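Local coordinates for Alr4995 protein (Nostoc sp., PDB 6LRG) that probably breaks down arginine through an ornithine-binding amidinotransferase-like domain joined to a Rossmann-type C-terminal part, as in arginine dihydrolases of the ArgZ type, at residues 70-75 against 265-270; 168-173 against 217-222. All coordinates share one frame; numbering follows the deposited sequence.

Contact 1. Residues 70-75 against 265-270; sequences ANAGLV and LTLRVT. With ORN (L-ornithine), chain E.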
ATOM      1  N   ALA B  70      15.908  40.622 -29.367  1.00 29.06           N
ATOM      2  CA  ALA B  70      15.000  39.651 -29.978  1.00 26.59           C
ATOM      3  C   ALA B  70      13.556  39.917 -29.544  1.00 26.66           C
ATOM      4  O   ALA B  70      12.606  39.697 -30.306  1.00 27.73           O
ATOM      5  CB  ALA B  70      15.414  38.229 -29.621  1.00 28.90           C
ATOM      6  N   ASN B  71      13.400  40.422 -28.328  1.00 23.82           N
ATOM      7  CA  ASN B  71      12.085  40.764 -27.827  1.00 25.16           C
ATOM      8  C   ASN B  71      11.648  42.188 -28.186  1.00 27.25           C
ATOM      9  O   ASN B  71      10.608  42.631 -27.730  1.00 24.71           O
ATOM     10  CB  ASN B  71      12.036  40.594 -26.298  1.00 28.28           C
ATOM     11  CG  ASN B  71      12.491  39.214 -25.843  1.00 28.18           C
ATOM     12  OD1 ASN B  71      13.380  39.095 -25.007  1.00 27.14           O
ATOM     13  ND2 ASN B  71      11.889  38.170 -26.402  1.00 25.41           N
ATOM     14  N   ALA B  72      12.423  42.917 -28.980  1.00 25.32           N
ATOM     15  CA  ALA B  72      12.004  44.272 -29.352  1.00 23.45           C
ATOM     16  C   ALA B  72      10.695  44.236 -30.109  1.00 23.35           C
ATOM     17  O   ALA B  72       9.808  45.076 -29.916  1.00 20.23           O
ATOM     18  CB  ALA B  72      13.067  44.959 -30.201  1.00 26.57           C
ATOM     19  N   GLY B  73      10.580  43.252 -30.986  1.00 22.71           N
ATOM     20  CA  GLY B  73       9.419  43.151 -31.841  1.00 21.08           C
ATOM     21  C   GLY B  73       9.674  42.105 -32.901  1.00 25.88           C
ATOM     22  O   GLY B  73      10.693  41.408 -32.873  1.00 24.13           O
ATOM     23  N   LEU B  74       8.746  41.998 -33.843  1.00 23.83           N
ATOM     24  CA  LEU B  74       8.834  41.001 -34.888  1.00 22.90           C
ATOM     25  C   LEU B  74       8.831  41.714 -36.213  1.00 24.55           C
ATOM     26  O   LEU B  74       7.935  42.511 -36.483  1.00 24.03           O
ATOM     27  CB  LEU B  74       7.666  40.020 -34.808  1.00 22.02           C
ATOM     28  CG  LEU B  74       7.778  38.905 -35.843  1.00 26.29           C
ATOM     29  CD1 LEU B  74       9.065  38.151 -35.631  1.00 25.56           C
ATOM     30  CD2 LEU B  74       6.598  37.984 -35.734  1.00 31.20           C
ATOM     31  N   VAL B  75       9.839  41.443 -37.031  1.00 24.97           N
ATOM     32  CA  VAL B  75      10.021  42.157 -38.288  1.00 24.32           C
ATOM     33  C   VAL B  75       9.791  41.264 -39.502  1.00 27.22           C
ATOM     34  O   VAL B  75      10.347  40.168 -39.587  1.00 27.27           O
ATOM     35  CB  VAL B  75      11.430  42.737 -38.390  1.00 25.63           C
ATOM     36  CG1 VAL B  75      11.611  43.426 -39.739  1.00 25.61           C
ATOM     37  CG2 VAL B  75      11.711  43.691 -37.246  1.00 21.28           C
ATOM     38  N   LEU B 265      20.094  38.016 -27.901  1.00 35.74           N
ATOM     39  CA  LEU B 265      20.879  39.233 -27.981  1.00 34.18           C
ATOM     40  C   LEU B 265      20.823  39.878 -29.375  1.00 33.52           C
ATOM     41  O   LEU B 265      21.355  40.966 -29.574  1.00 34.29           O
ATOM     42  CB  LEU B 265      22.319  38.924 -27.580  1.00 32.45           C
ATOM     43  CG  LEU B 265      22.466  38.597 -26.095  1.00 31.47           C
ATOM     44  CD1 LEU B 265      23.802  37.927 -25.798  1.00 34.67           C
ATOM     45  CD2 LEU B 265      22.283  39.861 -25.268  1.00 29.44           C
ATOM     46  N   THR B 266      20.164  39.212 -30.325  1.00 29.27           N
ATOM     47  CA  THR B 266      20.100  39.691 -31.705  1.00 31.50           C
ATOM     48  C   THR B 266      18.685  39.737 -32.251  1.00 32.54           C
ATOM     49  O   THR B 266      17.803  39.016 -31.791  1.00 35.45           O
ATOM     50  CB  THR B 266      20.927  38.801 -32.680  1.00 36.47           C
ATOM     51  OG1 THR B 266      20.233  37.566 -32.919  1.00 40.17           O
ATOM     52  CG2 THR B 266      22.322  38.518 -32.137  1.00 29.93           C
ATOM     53  N   LEU B 267      18.480  40.574 -33.261  1.00 29.65           N
ATOM     54  CA  LEU B 267      17.210  40.625 -33.963  1.00 28.07           C
ATOM     55  C   LEU B 267      17.475  40.858 -35.433  1.00 29.28           C
ATOM     56  O   LEU B 267      17.878  41.952 -35.831  1.00 30.05           O
ATOM     57  CB  LEU B 267      16.310  41.730 -33.400  1.00 29.02           C
ATOM     58  CG  LEU B 267      15.011  42.012 -34.173  1.00 29.67           C
ATOM     59  CD1 LEU B 267      14.126  40.786 -34.230  1.00 24.12           C
ATOM     60  CD2 LEU B 267      14.244  43.145 -33.545  1.00 24.90           C
ATOM     61  N   ARG B 268      17.260  39.834 -36.247  1.00 27.88           N
ATOM     62  CA  ARG B 268      17.426  39.997 -37.683  1.00 31.78           C
ATOM     63  C   ARG B 268      16.339  40.899 -38.266  1.00 30.40           C
ATOM     64  O   ARG B 268      15.168  40.542 -38.259  1.00 32.22           O
ATOM     65  CB  ARG B 268      17.423  38.636 -38.378  1.00 33.36           C
ATOM     66  CG  ARG B 268      17.564  38.719 -39.893  1.00 37.05           C
ATOM     67  CD  ARG B 268      17.832  37.353 -40.499  1.00 39.80           C
ATOM     68  NE  ARG B 268      17.840  37.370 -41.961  1.00 42.72           N
ATOM     69  CZ  ARG B 268      18.554  36.531 -42.706  1.00 44.89           C
ATOM     70  NH1 ARG B 268      19.331  35.617 -42.126  1.00 41.29           N
ATOM     71  NH2 ARG B 268      18.492  36.605 -44.028  1.00 43.43           N
ATOM     72  N   VAL B 269      16.732  42.058 -38.793  1.00 27.49           N
ATOM     73  CA  VAL B 269      15.771  43.007 -39.351  1.00 29.90           C
ATOM     74  C   VAL B 269      15.696  42.964 -40.896  1.00 33.65           C
ATOM     75  O   VAL B 269      14.893  43.676 -41.507  1.00 34.72           O
ATOM     76  CB  VAL B 269      16.099  44.438 -38.869  1.00 27.01           C
ATOM     77  CG1 VAL B 269      16.135  44.455 -37.367  1.00 25.89           C
ATOM     78  CG2 VAL B 269      17.446  44.876 -39.388  1.00 32.31           C
ATOM     79  N   THR B 270      16.517  42.111 -41.510  1.00 34.36           N
ATOM     80  CA  THR B 270      16.454  41.796 -42.945  1.00 35.06           C
ATOM     81  C   THR B 270      15.795  40.429 -43.174  1.00 42.09           C
ATOM     82  O   THR B 270      16.476  39.401 -43.128  1.00 45.87           O
ATOM     83  CB  THR B 270      17.879  41.761 -43.594  1.00 41.24           C
ATOM     84  OG1 THR B 270      18.490  43.055 -43.528  1.00 43.03           O
ATOM     85  CG2 THR B 270      17.811  41.341 -45.057  1.00 47.45           C
TER
HETATM   86  N   ORN E 801      15.211  38.901 -18.703  1.00 40.98           N
HETATM   87  CA  ORN E 801      14.602  38.744 -19.987  1.00 39.04           C
HETATM   88  CB  ORN E 801      15.292  37.658 -20.785  1.00 35.77           C
HETATM   89  CG  ORN E 801      14.666  37.551 -22.159  1.00 33.70           C
HETATM   90  CD  ORN E 801      15.497  36.644 -23.039  1.00 34.04           C
HETATM   91  NE  ORN E 801      14.705  36.145 -24.121  1.00 29.83           N
HETATM   92  C   ORN E 801      13.143  38.413 -19.778  1.00 35.70           C
HETATM   93  O   ORN E 801      12.261  38.816 -20.581  1.00 32.35           O
HETATM   94  OXT ORN E 801      12.813  37.748 -18.766  1.00 41.22           O

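Contact 2. Residues 168-173 against 217-222; sequences HLDTCF and ACNTVN. With ORN (L-ornithine), chain E.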
ATOM      1  N   HIS B 168      10.398  31.353 -23.603  1.00 32.05           N
ATOM      2  CA  HIS B 168      10.353  31.961 -24.934  1.00 32.39           C
ATOM      3  C   HIS B 168      10.571  30.895 -25.983  1.00 31.78           C
ATOM      4  O   HIS B 168      11.360  29.978 -25.793  1.00 35.25           O
ATOM      5  CB  HIS B 168      11.404  33.070 -25.097  1.00 33.18           C
ATOM      6  CG  HIS B 168      10.966  34.406 -24.586  1.00 30.35           C
ATOM      7  ND1 HIS B 168      11.855  35.373 -24.171  1.00 30.88           N
ATOM      8  CD2 HIS B 168       9.730  34.938 -24.424  1.00 29.40           C
ATOM      9  CE1 HIS B 168      11.187  36.437 -23.763  1.00 31.82           C
ATOM     10  NE2 HIS B 168       9.898  36.202 -23.906  1.00 28.01           N
ATOM     11  N   LEU B 169       9.873  31.025 -27.098  1.00 30.53           N
ATOM     12  CA  LEU B 169      10.007  30.090 -28.203  1.00 31.21           C
ATOM     13  C   LEU B 169      11.439  29.936 -28.722  1.00 36.53           C
ATOM     14  O   LEU B 169      11.846  28.844 -29.111  1.00 39.09           O
ATOM     15  CB  LEU B 169       9.112  30.529 -29.349  1.00 29.27           C
ATOM     16  CG  LEU B 169       8.968  29.505 -30.465  1.00 33.87           C
ATOM     17  CD1 LEU B 169       8.396  28.237 -29.868  1.00 28.64           C
ATOM     18  CD2 LEU B 169       8.080  30.050 -31.589  1.00 29.50           C
ATOM     19  N   ASP B 170      12.205  31.025 -28.741  1.00 37.24           N
ATOM     20  CA  ASP B 170      13.527  30.984 -29.360  1.00 37.43           C
ATOM     21  C   ASP B 170      14.562  30.312 -28.461  1.00 36.85           C
ATOM     22  O   ASP B 170      15.717  30.149 -28.847  1.00 41.56           O
ATOM     23  CB  ASP B 170      13.984  32.397 -29.752  1.00 35.90           C
ATOM     24  CG  ASP B 170      14.454  33.233 -28.565  1.00 41.66           C
ATOM     25  OD1 ASP B 170      14.074  32.945 -27.402  1.00 41.00           O
ATOM     26  OD2 ASP B 170      15.196  34.214 -28.805  1.00 42.74           O
ATOM     27  N   THR B 171      14.142  29.926 -27.265  1.00 36.18           N
ATOM     28  CA  THR B 171      15.010  29.194 -26.352  1.00 39.23           C
ATOM     29  C   THR B 171      14.856  27.671 -26.492  1.00 37.16           C
ATOM     30  O   THR B 171      15.476  26.922 -25.747  1.00 36.88           O
ATOM     31  CB  THR B 171      14.733  29.568 -24.885  1.00 33.95           C
ATOM     32  OG1 THR B 171      13.546  28.904 -24.446  1.00 40.58           O
ATOM     33  CG2 THR B 171      14.542  31.052 -24.729  1.00 38.72           C
ATOM     34  N   CYS B 172      14.044  27.212 -27.441  1.00 33.56           N
ATOM     35  CA  CYS B 172      13.784  25.779 -27.568  1.00 37.97           C
ATOM     36  C   CYS B 172      13.383  25.414 -28.979  1.00 38.17           C
ATOM     37  O   CYS B 172      13.125  24.252 -29.290  1.00 42.74           O
ATOM     38  CB  CYS B 172      12.692  25.327 -26.577  1.00 41.96           C
ATOM     39  SG  CYS B 172      11.063  26.204 -26.672  1.00 39.86           S
ATOM     40  N   PHE B 173      13.341  26.418 -29.835  1.00 36.74           N
ATOM     41  CA  PHE B 173      12.867  26.241 -31.195  1.00 41.36           C
ATOM     42  C   PHE B 173      13.725  27.115 -32.126  1.00 40.91           C
ATOM     43  O   PHE B 173      13.958  28.286 -31.818  1.00 40.46           O
ATOM     44  CB  PHE B 173      11.377  26.603 -31.259  1.00 32.17           C
ATOM     45  CG  PHE B 173      10.705  26.246 -32.555  1.00 32.15           C
ATOM     46  CD1 PHE B 173      10.282  24.946 -32.800  1.00 33.77           C
ATOM     47  CD2 PHE B 173      10.469  27.214 -33.514  1.00 28.70           C
ATOM     48  CE1 PHE B 173       9.648  24.617 -33.986  1.00 34.06           C
ATOM     49  CE2 PHE B 173       9.835  26.899 -34.700  1.00 33.43           C
ATOM     50  CZ  PHE B 173       9.421  25.596 -34.944  1.00 33.95           C
ATOM     51  N   ALA B 217      21.075  25.769 -26.647  1.00 48.10           N
ATOM     52  CA  ALA B 217      21.518  25.391 -27.986  1.00 50.51           C
ATOM     53  C   ALA B 217      20.575  25.891 -29.083  1.00 53.04           C
ATOM     54  O   ALA B 217      20.993  26.129 -30.216  1.00 51.83           O
ATOM     55  CB  ALA B 217      21.664  23.877 -28.079  1.00 52.09           C
ATOM     56  N   CYS B 218      19.299  26.042 -28.749  1.00 49.53           N
ATOM     57  CA  CYS B 218      18.313  26.451 -29.736  1.00 43.84           C
ATOM     58  C   CYS B 218      18.373  27.947 -29.964  1.00 46.84           C
ATOM     59  O   CYS B 218      17.828  28.480 -30.936  1.00 50.58           O
ATOM     60  CB  CYS B 218      16.925  26.038 -29.289  1.00 45.86           C
ATOM     61  SG  CYS B 218      16.664  24.266 -29.464  1.00 47.59           S
ATOM     62  N   ASN B 219      19.063  28.601 -29.044  1.00 45.23           N
ATOM     63  CA  ASN B 219      19.214  30.042 -28.999  1.00 41.98           C
ATOM     64  C   ASN B 219      20.459  30.449 -29.811  1.00 43.21           C
ATOM     65  O   ASN B 219      21.391  31.105 -29.355  1.00 40.05           O
ATOM     66  CB  ASN B 219      19.129  30.434 -27.504  1.00 42.79           C
ATOM     67  CG  ASN B 219      18.716  31.860 -27.274  1.00 44.52           C
ATOM     68  OD1 ASN B 219      18.803  32.613 -28.146  1.00 49.33           O
ATOM     69  ND2 ASN B 219      17.996  32.120 -26.195  1.00 49.91           N
ATOM     70  N   THR B 220      20.346  30.049 -31.080  1.00 41.60           N
ATOM     71  CA  THR B 220      21.367  30.051 -32.111  1.00 45.50           C
ATOM     72  C   THR B 220      21.052  31.046 -33.214  1.00 42.83           C
ATOM     73  O   THR B 220      19.932  31.076 -33.734  1.00 40.73           O
ATOM     74  CB  THR B 220      21.495  28.636 -32.745  1.00 41.36           C
ATOM     75  OG1 THR B 220      22.418  27.845 -31.990  1.00 45.99           O
ATOM     76  CG2 THR B 220      21.954  28.701 -34.190  1.00 42.09           C
ATOM     77  N   VAL B 221      22.046  31.862 -33.554  1.00 43.33           N
ATOM     78  CA  VAL B 221      21.964  32.745 -34.701  1.00 40.86           C
ATOM     79  C   VAL B 221      22.423  31.969 -35.916  1.00 42.83           C
ATOM     80  O   VAL B 221      23.476  31.339 -35.895  1.00 49.78           O
ATOM     81  CB  VAL B 221      22.821  33.992 -34.497  1.00 40.92           C
ATOM     82  CG1 VAL B 221      22.765  34.886 -35.716  1.00 39.57           C
ATOM     83  CG2 VAL B 221      22.353  34.731 -33.265  1.00 39.81           C
ATOM     84  N   ASN B 222      21.629  31.994 -36.970  1.00 38.56           N
ATOM     85  CA  ASN B 222      21.988  31.267 -38.163  1.00 45.84           C
ATOM     86  C   ASN B 222      22.146  32.202 -39.333  1.00 49.68           C
ATOM     87  O   ASN B 222      21.170  32.766 -39.826  1.00 52.42           O
ATOM     88  CB  ASN B 222      20.943  30.200 -38.477  1.00 50.75           C
ATOM     89  CG  ASN B 222      21.118  29.612 -39.853  1.00 50.57           C
ATOM     90  OD1 ASN B 222      22.138  28.988 -40.136  1.00 53.95           O
ATOM     91  ND2 ASN B 222      20.124  29.808 -40.722  1.00 50.25           N
TER
HETATM   92  N   ORN E 801      15.211  38.901 -18.703  1.00 40.98           N
HETATM   93  CA  ORN E 801      14.602  38.744 -19.987  1.00 39.04           C
HETATM   94  CB  ORN E 801      15.292  37.658 -20.785  1.00 35.77           C
HETATM   95  CG  ORN E 801      14.666  37.551 -22.159  1.00 33.70           C
HETATM   96  CD  ORN E 801      15.497  36.644 -23.039  1.00 34.04           C
HETATM   97  NE  ORN E 801      14.705  36.145 -24.121  1.00 29.83           N
HETATM   98  C   ORN E 801      13.143  38.413 -19.778  1.00 35.70           C
HETATM   99  O   ORN E 801      12.261  38.816 -20.581  1.00 32.35           O
HETATM  100  OXT ORN E 801      12.813  37.748 -18.766  1.00 41.22           O

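Contact 1. Residues 70-75 against 265-270
Ala70 and Leu267 lie with their CA atoms 4.7 Å apart, and further on Val75 and Val269 stand at 5.9 Å from CA to CA, so the two segments run in the same general direction without pairing as strands. Ala70 and Asn71 lie in a 3-10 segment that begins earlier in the chain and 73-75 begin a strand, whereas 265-270 is loop or turn apart from a weakly bonded strand at about 267-268. Side chains do the joining. Leu267 fills the middle: with CG anti to the backbone N (chi1 172°), its branches reach across, CD2 meeting the methyl CB of Ala72 at 4.0 Å and CD1 resting 3.7 Å from the carbonyl O of Gly73. Phe101 of helix 93-102 also packs on Ala72, Leu267 and Val75. In the amidinotransferase-like domain, whose fold in this family is an alpha/beta propeller, the contact packs the edge strand of one three-stranded sheet (73-76) on that of another (267-268). At one end the CB of Ala70 presses on Thr266 O at 3.3 Å; at the other, Val75 CG1 packs against Val269 O at 3.7 Å, the oxygen to which Tyr106 OH is hydrogen-bonded. Asn71 turns from these aliphatic groups and carbonyls to the ligand, where its OD1 takes a weak bond from ornithine NE (3.4 Å) and a second from Arg90, while ND2 is held by the backbone O of Glu118.

Contact 2. Residues 168-173 against 217-222
Cys218 drives its side chain against the backbone of Cys172 and Phe173, and this is the tight part of the contact. Its CB sits 3.6 Å from Phe173 N, and because SG lies anti to the carbonyl carbon (chi1 -74°) the sulfur is carried over the Cys172 carbonyl, 3.5 Å from its C atom. Next to it Asp170 O comes within 3.4 Å of Cys218 O, whose C=O runs crosswise; both are acceptors and do not bond. Asn219, the centre of an inverse gamma turn, brings its CA within 3.5 Å of Asp170 O in a CA-H...O contact. Looser packing follows among the side-chain ends. The Asp170 carboxylate and the Asn219 amide slant past each other with planes 54° apart, while Thr171 CG2 lies alongside Asn219 ND2, pointing the same way. All the touching residues are buried, so the looser side is not a solvent face; ornithine lies beyond it, bonded to His168, which leads off the 3-10 turn 169-171. The His168 carbonyl O is gripped twice by Thr171, from N and, in the carbonyl plane, from OG1 at 2.8 Å. The imidazole meets the ligand edge-on: ornithine NE lies in the ring plane and donates to ND1 at 3.0 Å, while NE2, on the other side of CE1, is bonded to Glu118 OE1. With an alanine in place of His168 and its ring nitrogens gone, the ornithine amine would probably be more weakly held and the Glu118 carboxylate left without its mate. Fixed at both nitrogens, the ring has little freedom to rotate, consistent with a pocket shaped to hold the amine end of the ligand.

How the contacts relate
Contacts 1 and 2 are both buried, with centres about 13 Å apart, and contact 2 is nested along the chain within the loop that contact 1 closes. Contact 1 lies between sheet edges, aliphatic side chains meeting each other and backbone carbonyls, with Asn71 alone reaching the ligand; contact 2, between loop and turn segments, packs the Cys218 side chain on the backbone after the 3-10 segment 169-171 and puts His168 at the ligand. Asn71 and His168 pack on each other there, Asn71 ND2 3.2 Å from His168 CE1. Glu118 serves both, through its backbone to Asn71 and its carboxylate to His168. Farther along, Thr266 OG1 packs on Val221 CG2, where segments 265-270 and 217-222 also touch.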